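Local coordinates for inclusion membrane protein A (Chlamydia trachomatis, PDB 6E7E) that probably drives homotypic fusion of chlamydial inclusions as a SNARE-like membrane protein, represented in this structure by its soluble, helical domain, at residues 97-102 / 139-144; 101-106 / 132-137. The protein carries 2 engineered substitutions. All blocks are in the same frame, centred on the assembly; numbering follows the deposited sequence.

Interaction 1: residues 97-102 / 139-144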
ATOM      1  N   VAL A  97       5.717  -5.560   0.731  1.00  9.38           N
ATOM      2  CA  VAL A  97       6.119  -4.798  -0.467  1.00  9.61           C
ATOM      3  C   VAL A  97       6.145  -5.728  -1.678  1.00  9.19           C
ATOM      4  O   VAL A  97       5.611  -5.380  -2.745  1.00  9.45           O
ATOM      5  CB  VAL A  97       7.465  -4.109  -0.224  1.00 11.05           C
ATOM      6  CG1 VAL A  97       8.067  -3.615  -1.521  1.00 12.05           C
ATOM      7  CG2 VAL A  97       7.319  -2.968   0.763  1.00 13.71           C
ATOM      8  N   ALA A  98       6.751  -6.895  -1.541  1.00  8.89           N
ATOM      9  CA  ALA A  98       6.847  -7.828  -2.683  1.00  9.39           C
ATOM     10  C   ALA A  98       5.451  -8.260  -3.127  1.00  8.93           C
ATOM     11  O   ALA A  98       5.195  -8.351  -4.339  1.00  9.66           O
ATOM     12  CB  ALA A  98       7.690  -9.004  -2.312  1.00 10.46           C
ATOM     13  N   SER A  99       4.585  -8.557  -2.186  1.00  8.94           N
ATOM     14  CA  SER A  99       3.228  -9.013  -2.525  1.00  9.67           C
ATOM     15  C   SER A  99       2.456  -7.905  -3.219  1.00  9.14           C
ATOM     16  O   SER A  99       1.754  -8.169  -4.216  1.00  9.62           O
ATOM     17  CB  SER A  99       2.546  -9.484  -1.309  1.00 11.61           C
ATOM     18  OG  SER A  99       1.282  -9.991  -1.658  1.00 19.18           O
ATOM     19  N   LEU A 100       2.546  -6.682  -2.740  1.00  9.00           N
ATOM     20  CA  LEU A 100       1.852  -5.552  -3.388  1.00  9.58           C
ATOM     21  C   LEU A 100       2.374  -5.345  -4.809  1.00  9.33           C
ATOM     22  O   LEU A 100       1.570  -5.072  -5.698  1.00 10.11           O
ATOM     23  CB  LEU A 100       2.009  -4.300  -2.522  1.00  9.67           C
ATOM     24  CG  LEU A 100       1.191  -4.320  -1.242  1.00 10.77           C
ATOM     25  CD1 LEU A 100       1.692  -3.248  -0.278  1.00 12.87           C
ATOM     26  CD2 LEU A 100      -0.294  -4.137  -1.515  1.00 13.30           C
ATOM     27  N   ARG A 101       3.679  -5.454  -4.998  1.00  9.63           N
ATOM     28  CA  ARG A 101       4.227  -5.286  -6.350  1.00 10.43           C
ATOM     29  C   ARG A 101       3.645  -6.362  -7.257  1.00  9.86           C
ATOM     30  O   ARG A 101       3.352  -6.060  -8.422  1.00 10.68           O
ATOM     31  CB  ARG A 101       5.745  -5.384  -6.297  1.00 13.65           C
ATOM     32  CG  ARG A 101       6.480  -4.113  -5.927  1.00 17.47           C
ATOM     33  CD  ARG A 101       7.934  -4.179  -6.343  1.00 20.43           C
ATOM     34  NE  ARG A 101       8.748  -3.061  -5.867  1.00 22.86           N
ATOM     35  CZ  ARG A 101       8.803  -1.849  -6.428  1.00 20.61           C
ATOM     36  NH1 ARG A 101       8.054  -1.557  -7.478  1.00 22.04           N
ATOM     37  NH2 ARG A 101       9.637  -0.946  -5.953  1.00 19.44           N
ATOM     38  N   GLU A 102       3.539  -7.585  -6.781  1.00 10.23           N
ATOM     39  CA  GLU A 102       2.992  -8.660  -7.639  1.00 11.39           C
ATOM     40  C   GLU A 102       1.507  -8.423  -7.910  1.00 10.82           C
ATOM     41  O   GLU A 102       1.068  -8.677  -9.051  1.00 12.31           O
ATOM     42  CB  GLU A 102       3.257 -10.023  -7.024  1.00 13.58           C
ATOM     43  CG  GLU A 102       4.709 -10.446  -7.126  1.00 16.70           C
ATOM     44  CD  GLU A 102       5.098 -10.748  -8.557  1.00 26.05           C
ATOM     45  OE1 GLU A 102       4.754 -11.843  -9.030  1.00 28.64           O
ATOM     46  OE2 GLU A 102       5.648  -9.858  -9.229  1.00 32.33           O
ATOM     47  N   ARG A 139      -7.004  -6.112  -0.651  1.00 10.64           N
ATOM     48  CA  ARG A 139      -7.591  -5.690   0.632  1.00 11.50           C
ATOM     49  C   ARG A 139      -6.833  -6.371   1.765  1.00 11.69           C
ATOM     50  O   ARG A 139      -6.531  -5.709   2.773  1.00 14.20           O
ATOM     51  CB  ARG A 139      -9.069  -6.054   0.678  1.00 12.10           C
ATOM     52  CG  ARG A 139      -9.959  -5.069  -0.048  1.00 13.47           C
ATOM     53  CD  ARG A 139     -11.377  -5.551  -0.033  1.00 15.80           C
ATOM     54  NE  ARG A 139     -12.295  -4.511  -0.459  1.00 19.20           N
ATOM     55  CZ  ARG A 139     -13.524  -4.744  -0.871  1.00 18.80           C
ATOM     56  NH1 ARG A 139     -13.982  -5.980  -0.927  1.00 19.29           N
ATOM     57  NH2 ARG A 139     -14.295  -3.743  -1.250  1.00 23.82           N
ATOM     58  N   ASP A 140      -6.580  -7.659   1.658  1.00 11.42           N
ATOM     59  CA  ASP A 140      -5.875  -8.420   2.716  1.00 13.30           C
ATOM     60  C   ASP A 140      -4.485  -7.791   2.925  1.00 12.07           C
ATOM     61  O   ASP A 140      -4.051  -7.567   4.045  1.00 15.14           O
ATOM     62  CB  ASP A 140      -5.820  -9.916   2.381  1.00 16.20           C
ATOM     63  CG  ASP A 140      -7.122 -10.672   2.618  1.00 22.50           C
ATOM     64  OD1 ASP A 140      -8.036 -10.096   3.244  1.00 27.08           O
ATOM     65  OD2 ASP A 140      -7.219 -11.830   2.153  1.00 30.07           O
ATOM     66  N   GLU A 141      -3.756  -7.577   1.837  1.00 10.79           N
ATOM     67  CA  GLU A 141      -2.372  -7.063   1.967  1.00 11.50           C
ATOM     68  C   GLU A 141      -2.394  -5.655   2.570  1.00 11.59           C
ATOM     69  O   GLU A 141      -1.510  -5.319   3.395  1.00 13.50           O
ATOM     70  CB  GLU A 141      -1.717  -7.049   0.598  1.00 12.68           C
ATOM     71  CG  GLU A 141      -1.402  -8.415   0.032  1.00 15.36           C
ATOM     72  CD  GLU A 141      -0.375  -9.233   0.795  1.00 19.61           C
ATOM     73  OE1 GLU A 141       0.392  -8.671   1.569  1.00 21.90           O
ATOM     74  OE2 GLU A 141      -0.356 -10.437   0.573  1.00 30.23           O
ATOM     75  N   ILE A 142      -3.285  -4.798   2.115  1.00 12.00           N
ATOM     76  CA  ILE A 142      -3.343  -3.397   2.606  1.00 13.70           C
ATOM     77  C   ILE A 142      -3.695  -3.422   4.096  1.00 14.49           C
ATOM     78  O   ILE A 142      -3.103  -2.622   4.864  1.00 16.28           O
ATOM     79  CB  ILE A 142      -4.293  -2.534   1.760  1.00 15.21           C
ATOM     80  CG1 ILE A 142      -3.767  -2.382   0.332  1.00 16.06           C
ATOM     81  CG2 ILE A 142      -4.502  -1.176   2.398  1.00 19.58           C
ATOM     82  CD1 ILE A 142      -4.775  -1.754  -0.607  1.00 18.09           C
ATOM     83  N   GLY A 143      -4.587  -4.309   4.527  1.00 15.09           N
ATOM     84  CA  GLY A 143      -4.951  -4.387   5.950  1.00 16.70           C
ATOM     85  C   GLY A 143      -3.743  -4.739   6.789  1.00 16.69           C
ATOM     86  O   GLY A 143      -3.543  -4.141   7.872  1.00 17.72           O
ATOM     87  N   GLN A 144      -2.986  -5.741   6.343  1.00 14.73           N
ATOM     88  CA  GLN A 144      -1.783  -6.210   7.080  1.00 16.89           C
ATOM     89  C   GLN A 144      -0.759  -5.066   7.176  1.00 15.14           C
ATOM     90  O   GLN A 144      -0.234  -4.783   8.265  1.00 17.46           O
ATOM     91  CB  GLN A 144      -1.222  -7.471   6.423  1.00 18.59           C
ATOM     92  CG  GLN A 144       0.126  -7.954   6.929  1.00 25.13           C
ATOM     93  CD  GLN A 144       0.254  -9.459   6.864  1.00 31.35           C
ATOM     94  OE1 GLN A 144       1.166 -10.003   6.241  1.00 37.07           O
ATOM     95  NE2 GLN A 144      -0.675 -10.149   7.507  1.00 38.95           N
TER
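Glu141 reaches across to the neighbouring helix, its carboxylate beside Ser99 and its methylene base beside Leu100. The two segments belong to helix 87-107 and helix 125-165, which run antiparallel in the helical bundle of the IncA soluble domain; their local axes come within 10.2 Å and cross at -151°. Leu100 and Glu141 mark the register, with their CA atoms 7.0 Å apart.

Glu141 contributes the largest share of the buried surface. Its chain is bent at chi2 (-65°), which turns the carboxylate toward the serine. In Ser99 a chi1 of -176° sets OG opposite the main-chain nitrogen, and the hydroxyl lies at this end of the glutamate: Ser99 OG is 2.8 Å from Glu141 OE2 and 3.6 Å from Glu141 OE1, so OE2 is the nearer of the two carboxylate oxygens. The CB of Ser99 also rests against the carboxylate, 3.6 Å from Glu141 CD.

Leu100 completes the contact from the buried side. Its side chain runs alongside that of Glu141, the two pointing opposite ways, and the CD2 methyl of Leu100 reaches the aliphatic base of the glutamate, 3.9 Å from Glu141 CB. Leu100 CD2 also approaches Ile142 CG1, more loosely, at 4.3 Å. Phe60, from a loop, touches both Leu100 and Ile142, and Leu138 and Leu145 of helix 125-165 also pack on Leu100.

Glu141 therefore spans the apolar and polar parts of the contact: its methylene base joins the apolar layer, while its bent end sets a carboxylate, probably ionised, beside the serine hydroxyl at the partly exposed margin.

Interaction 2: residues 101-106 / 132-137; sequences REEIRF and KTIRDS
Glu103 lies alongside Ile134, each side chain heading toward the other's helix as they pass, with Glu103 OE1 3.6 Å from the CG2 methyl of Ile134. This is an antiparallel helix pair within the helical bundle of the domain: helix 87-107 and helix 125-165 have local axes 10.6 Å apart at closest approach, with 162° between their directions.

The other carboxylate oxygen takes the polar contact. Ser137 OG donates a very short hydrogen bond to Glu103 OE2, at 2.5 Å, so the buried glutamate has one oxygen bound to a hydroxyl and the other against a methyl. A bend at chi2 (-58°) in Glu103 brings its carboxylate across to the serine.

Toward the end of helix 87-107, Ile134 extends its other branch to Phe106, where Ile134 CD1 stands 4.0 Å from Phe106 CB. Phe53 of helix 44-57 also touches Ile134, tying this pair to a third helix. Phe106 meets the isoleucine through its CB, while its ring covers its own helix: Glu102 O sits 3.3 Å above the ring plane, over the centre, and that same oxygen accepts the backbone bond from Phe106 N.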
ATOM      1  N   ARG A 101       3.679  -5.454  -4.998  1.00  9.63           N
ATOM      2  CA  ARG A 101       4.227  -5.286  -6.350  1.00 10.43           C
ATOM      3  C   ARG A 101       3.645  -6.362  -7.257  1.00  9.86           C
ATOM      4  O   ARG A 101       3.352  -6.060  -8.422  1.00 10.68           O
ATOM      5  CB  ARG A 101       5.745  -5.384  -6.297  1.00 13.65           C
ATOM      6  CG  ARG A 101       6.480  -4.113  -5.927  1.00 17.47           C
ATOM      7  CD  ARG A 101       7.934  -4.179  -6.343  1.00 20.43           C
ATOM      8  NE  ARG A 101       8.748  -3.061  -5.867  1.00 22.86           N
ATOM      9  CZ  ARG A 101       8.803  -1.849  -6.428  1.00 20.61           C
ATOM     10  NH1 ARG A 101       8.054  -1.557  -7.478  1.00 22.04           N
ATOM     11  NH2 ARG A 101       9.637  -0.946  -5.953  1.00 19.44           N
ATOM     12  N   GLU A 102       3.539  -7.585  -6.781  1.00 10.23           N
ATOM     13  CA  GLU A 102       2.992  -8.660  -7.639  1.00 11.39           C
ATOM     14  C   GLU A 102       1.507  -8.423  -7.910  1.00 10.82           C
ATOM     15  O   GLU A 102       1.068  -8.677  -9.051  1.00 12.31           O
ATOM     16  CB  GLU A 102       3.257 -10.023  -7.024  1.00 13.58           C
ATOM     17  CG  GLU A 102       4.709 -10.446  -7.126  1.00 16.70           C
ATOM     18  CD  GLU A 102       5.098 -10.748  -8.557  1.00 26.05           C
ATOM     19  OE1 GLU A 102       4.754 -11.843  -9.030  1.00 28.64           O
ATOM     20  OE2 GLU A 102       5.648  -9.858  -9.229  1.00 32.33           O
ATOM     21  N   GLU A 103       0.730  -7.946  -6.938  1.00 10.85           N
ATOM     22  CA  GLU A 103      -0.690  -7.622  -7.214  1.00 11.95           C
ATOM     23  C   GLU A 103      -0.760  -6.577  -8.320  1.00 10.53           C
ATOM     24  O   GLU A 103      -1.599  -6.699  -9.223  1.00 12.23           O
ATOM     25  CB  GLU A 103      -1.405  -7.114  -5.980  1.00 15.63           C
ATOM     26  CG  GLU A 103      -1.576  -8.142  -4.877  1.00 19.23           C
ATOM     27  CD  GLU A 103      -2.328  -9.419  -5.228  1.00 23.24           C
ATOM     28  OE1 GLU A 103      -3.149  -9.418  -6.156  1.00 24.40           O
ATOM     29  OE2 GLU A 103      -2.127 -10.417  -4.519  1.00 32.52           O
ATOM     30  N   ILE A 104       0.076  -5.563  -8.267  1.00  9.98           N
ATOM     31  CA  ILE A 104       0.101  -4.523  -9.333  1.00 10.23           C
ATOM     32  C   ILE A 104       0.418  -5.180 -10.666  1.00  9.83           C
ATOM     33  O   ILE A 104      -0.208  -4.856 -11.667  1.00 10.71           O
ATOM     34  CB  ILE A 104       1.111  -3.408  -9.005  1.00 10.80           C
ATOM     35  CG1 ILE A 104       0.589  -2.560  -7.852  1.00 12.16           C
ATOM     36  CG2 ILE A 104       1.425  -2.557 -10.233  1.00 11.38           C
ATOM     37  CD1 ILE A 104       1.664  -1.692  -7.237  1.00 13.56           C
ATOM     38  N   ARG A 105       1.395  -6.057 -10.690  1.00 10.28           N
ATOM     39  CA  ARG A 105       1.783  -6.708 -11.949  1.00 11.99           C
ATOM     40  C   ARG A 105       0.559  -7.395 -12.550  1.00 11.98           C
ATOM     41  O   ARG A 105       0.328  -7.304 -13.769  1.00 15.21           O
ATOM     42  CB  ARG A 105       2.943  -7.671 -11.710  1.00 14.09           C
ATOM     43  CG  ARG A 105       3.560  -8.161 -13.004  1.00 19.41           C
ATOM     44  CD  ARG A 105       4.835  -8.939 -12.810  1.00 21.31           C
ATOM     45  NE  ARG A 105       4.618 -10.181 -12.078  1.00 25.04           N
ATOM     46  CZ  ARG A 105       4.261 -11.351 -12.616  1.00 30.12           C
ATOM     47  NH1 ARG A 105       4.043 -11.463 -13.914  1.00 32.34           N
ATOM     48  NH2 ARG A 105       4.116 -12.410 -11.839  1.00 33.23           N
ATOM     49  N   PHE A 106      -0.199  -8.136 -11.769  1.00 13.01           N
ATOM     50  CA  PHE A 106      -1.376  -8.864 -12.296  1.00 14.53           C
ATOM     51  C   PHE A 106      -2.494  -7.916 -12.689  1.00 12.00           C
ATOM     52  O   PHE A 106      -3.245  -8.163 -13.630  1.00 14.02           O
ATOM     53  CB  PHE A 106      -2.032  -9.755 -11.241  1.00 18.48           C
ATOM     54  CG  PHE A 106      -1.134 -10.725 -10.514  1.00 24.47           C
ATOM     55  CD1 PHE A 106      -0.106 -11.362 -11.189  1.00 27.81           C
ATOM     56  CD2 PHE A 106      -1.333 -11.029  -9.168  1.00 25.88           C
ATOM     57  CE1 PHE A 106       0.715 -12.274 -10.541  1.00 28.83           C
ATOM     58  CE2 PHE A 106      -0.509 -11.936  -8.516  1.00 30.92           C
ATOM     59  CZ  PHE A 106       0.517 -12.556  -9.203  1.00 30.76           C
ATOM     60  N   LYS A 132     -12.281  -9.611  -8.972  1.00  8.52           N
ATOM     61  CA  LYS A 132     -12.756  -9.797  -7.598  1.00  8.87           C
ATOM     62  C   LYS A 132     -11.688 -10.498  -6.762  1.00  8.86           C
ATOM     63  O   LYS A 132     -11.503 -10.164  -5.569  1.00  9.45           O
ATOM     64  CB  LYS A 132     -14.027 -10.621  -7.560  1.00  9.50           C
ATOM     65  CG  LYS A 132     -15.258  -9.915  -8.083  1.00 10.41           C
ATOM     66  CD  LYS A 132     -16.429 -10.840  -8.141  1.00 11.76           C
ATOM     67  CE  LYS A 132     -17.666 -10.197  -8.721  1.00 14.47           C
ATOM     68  NZ  LYS A 132     -18.691 -11.222  -9.041  1.00 17.10           N
ATOM     69  N   THR A 133     -10.978 -11.446  -7.360  1.00  9.57           N
ATOM     70  CA  THR A 133      -9.938 -12.200  -6.628  1.00  9.73           C
ATOM     71  C   THR A 133      -8.782 -11.263  -6.275  1.00  9.20           C
ATOM     72  O   THR A 133      -8.272 -11.317  -5.126  1.00  9.94           O
ATOM     73  CB  THR A 133      -9.525 -13.402  -7.482  1.00 11.50           C
ATOM     74  OG1 THR A 133     -10.669 -14.210  -7.769  1.00 13.16           O
ATOM     75  CG2 THR A 133      -8.469 -14.243  -6.808  1.00 14.19           C
ATOM     76  N   ILE A 134      -8.332 -10.458  -7.208  1.00  8.82           N
ATOM     77  CA  ILE A 134      -7.250  -9.491  -6.927  1.00  8.79           C
ATOM     78  C   ILE A 134      -7.716  -8.462  -5.903  1.00  8.61           C
ATOM     79  O   ILE A 134      -6.950  -8.114  -4.999  1.00  9.30           O
ATOM     80  CB  ILE A 134      -6.757  -8.825  -8.218  1.00  9.17           C
ATOM     81  CG1 ILE A 134      -6.124  -9.870  -9.130  1.00 10.53           C
ATOM     82  CG2 ILE A 134      -5.800  -7.694  -7.884  1.00 10.29           C
ATOM     83  CD1 ILE A 134      -5.945  -9.379 -10.530  1.00 13.11           C
ATOM     84  N   ARG A 135      -8.938  -7.949  -6.025  1.00  8.66           N
ATOM     85  CA  ARG A 135      -9.469  -7.006  -5.024  1.00  8.66           C
ATOM     86  C   ARG A 135      -9.359  -7.625  -3.638  1.00  8.57           C
ATOM     87  O   ARG A 135      -8.897  -6.942  -2.699  1.00  9.23           O
ATOM     88  CB  ARG A 135     -10.920  -6.701  -5.365  1.00  9.72           C
ATOM     89  CG  ARG A 135     -11.674  -5.899  -4.311  1.00 11.35           C
ATOM     90  CD  ARG A 135     -13.178  -6.135  -4.405  1.00 12.58           C
ATOM     91  NE  ARG A 135     -13.573  -7.504  -4.100  1.00 12.95           N
ATOM     92  CZ  ARG A 135     -14.721  -8.087  -4.447  1.00 12.68           C
ATOM     93  NH1 ARG A 135     -15.697  -7.385  -5.004  1.00 15.74           N
ATOM     94  NH2 ARG A 135     -14.915  -9.367  -4.198  1.00 15.14           N
ATOM     95  N   ASP A 136      -9.780  -8.865  -3.493  1.00  9.05           N
ATOM     96  CA  ASP A 136      -9.746  -9.512  -2.160  1.00  9.56           C
ATOM     97  C   ASP A 136      -8.309  -9.644  -1.645  1.00  9.15           C
ATOM     98  O   ASP A 136      -8.045  -9.375  -0.467  1.00 10.65           O
ATOM     99  CB  ASP A 136     -10.407 -10.877  -2.219  1.00 10.41           C
ATOM    100  CG  ASP A 136     -11.893 -10.884  -2.493  1.00 11.31           C
ATOM    101  OD1 ASP A 136     -12.510  -9.792  -2.462  1.00 12.25           O
ATOM    102  OD2 ASP A 136     -12.404 -11.994  -2.738  1.00 13.46           O
ATOM    103  N   SER A 137      -7.381 -10.001  -2.518  1.00  9.14           N
ATOM    104  CA  SER A 137      -5.973 -10.160  -2.139  1.00 10.06           C
ATOM    105  C   SER A 137      -5.383  -8.812  -1.732  1.00  9.53           C
ATOM    106  O   SER A 137      -4.688  -8.720  -0.705  1.00 10.76           O
ATOM    107  CB  SER A 137      -5.230 -10.775  -3.271  1.00 12.52           C
ATOM    108  OG  SER A 137      -3.901 -10.989  -2.877  1.00 15.95           O
TER

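Both contacts join helix 87-107 to helix 125-165, with centres about 8 Å apart, and each pairs a glutamate bent at chi2 with a serine beside a buried aliphatic residue. The roles are exchanged: in interaction 1 the serine lies on helix 87-107 and the glutamate on helix 125-165, and in interaction 2 the reverse holds. Interaction 1 is nearer the centre of the chain, yet its glutamate is partly exposed, and its apolar part touches a loop phenylalanine. Interaction 2, farther out, has a buried glutamate with a hydrogen bond that is very short, and an exposed phenylalanine at the isoleucine's far branch. Neither is fully core; both combine a buried hydrophobic part with a polar one.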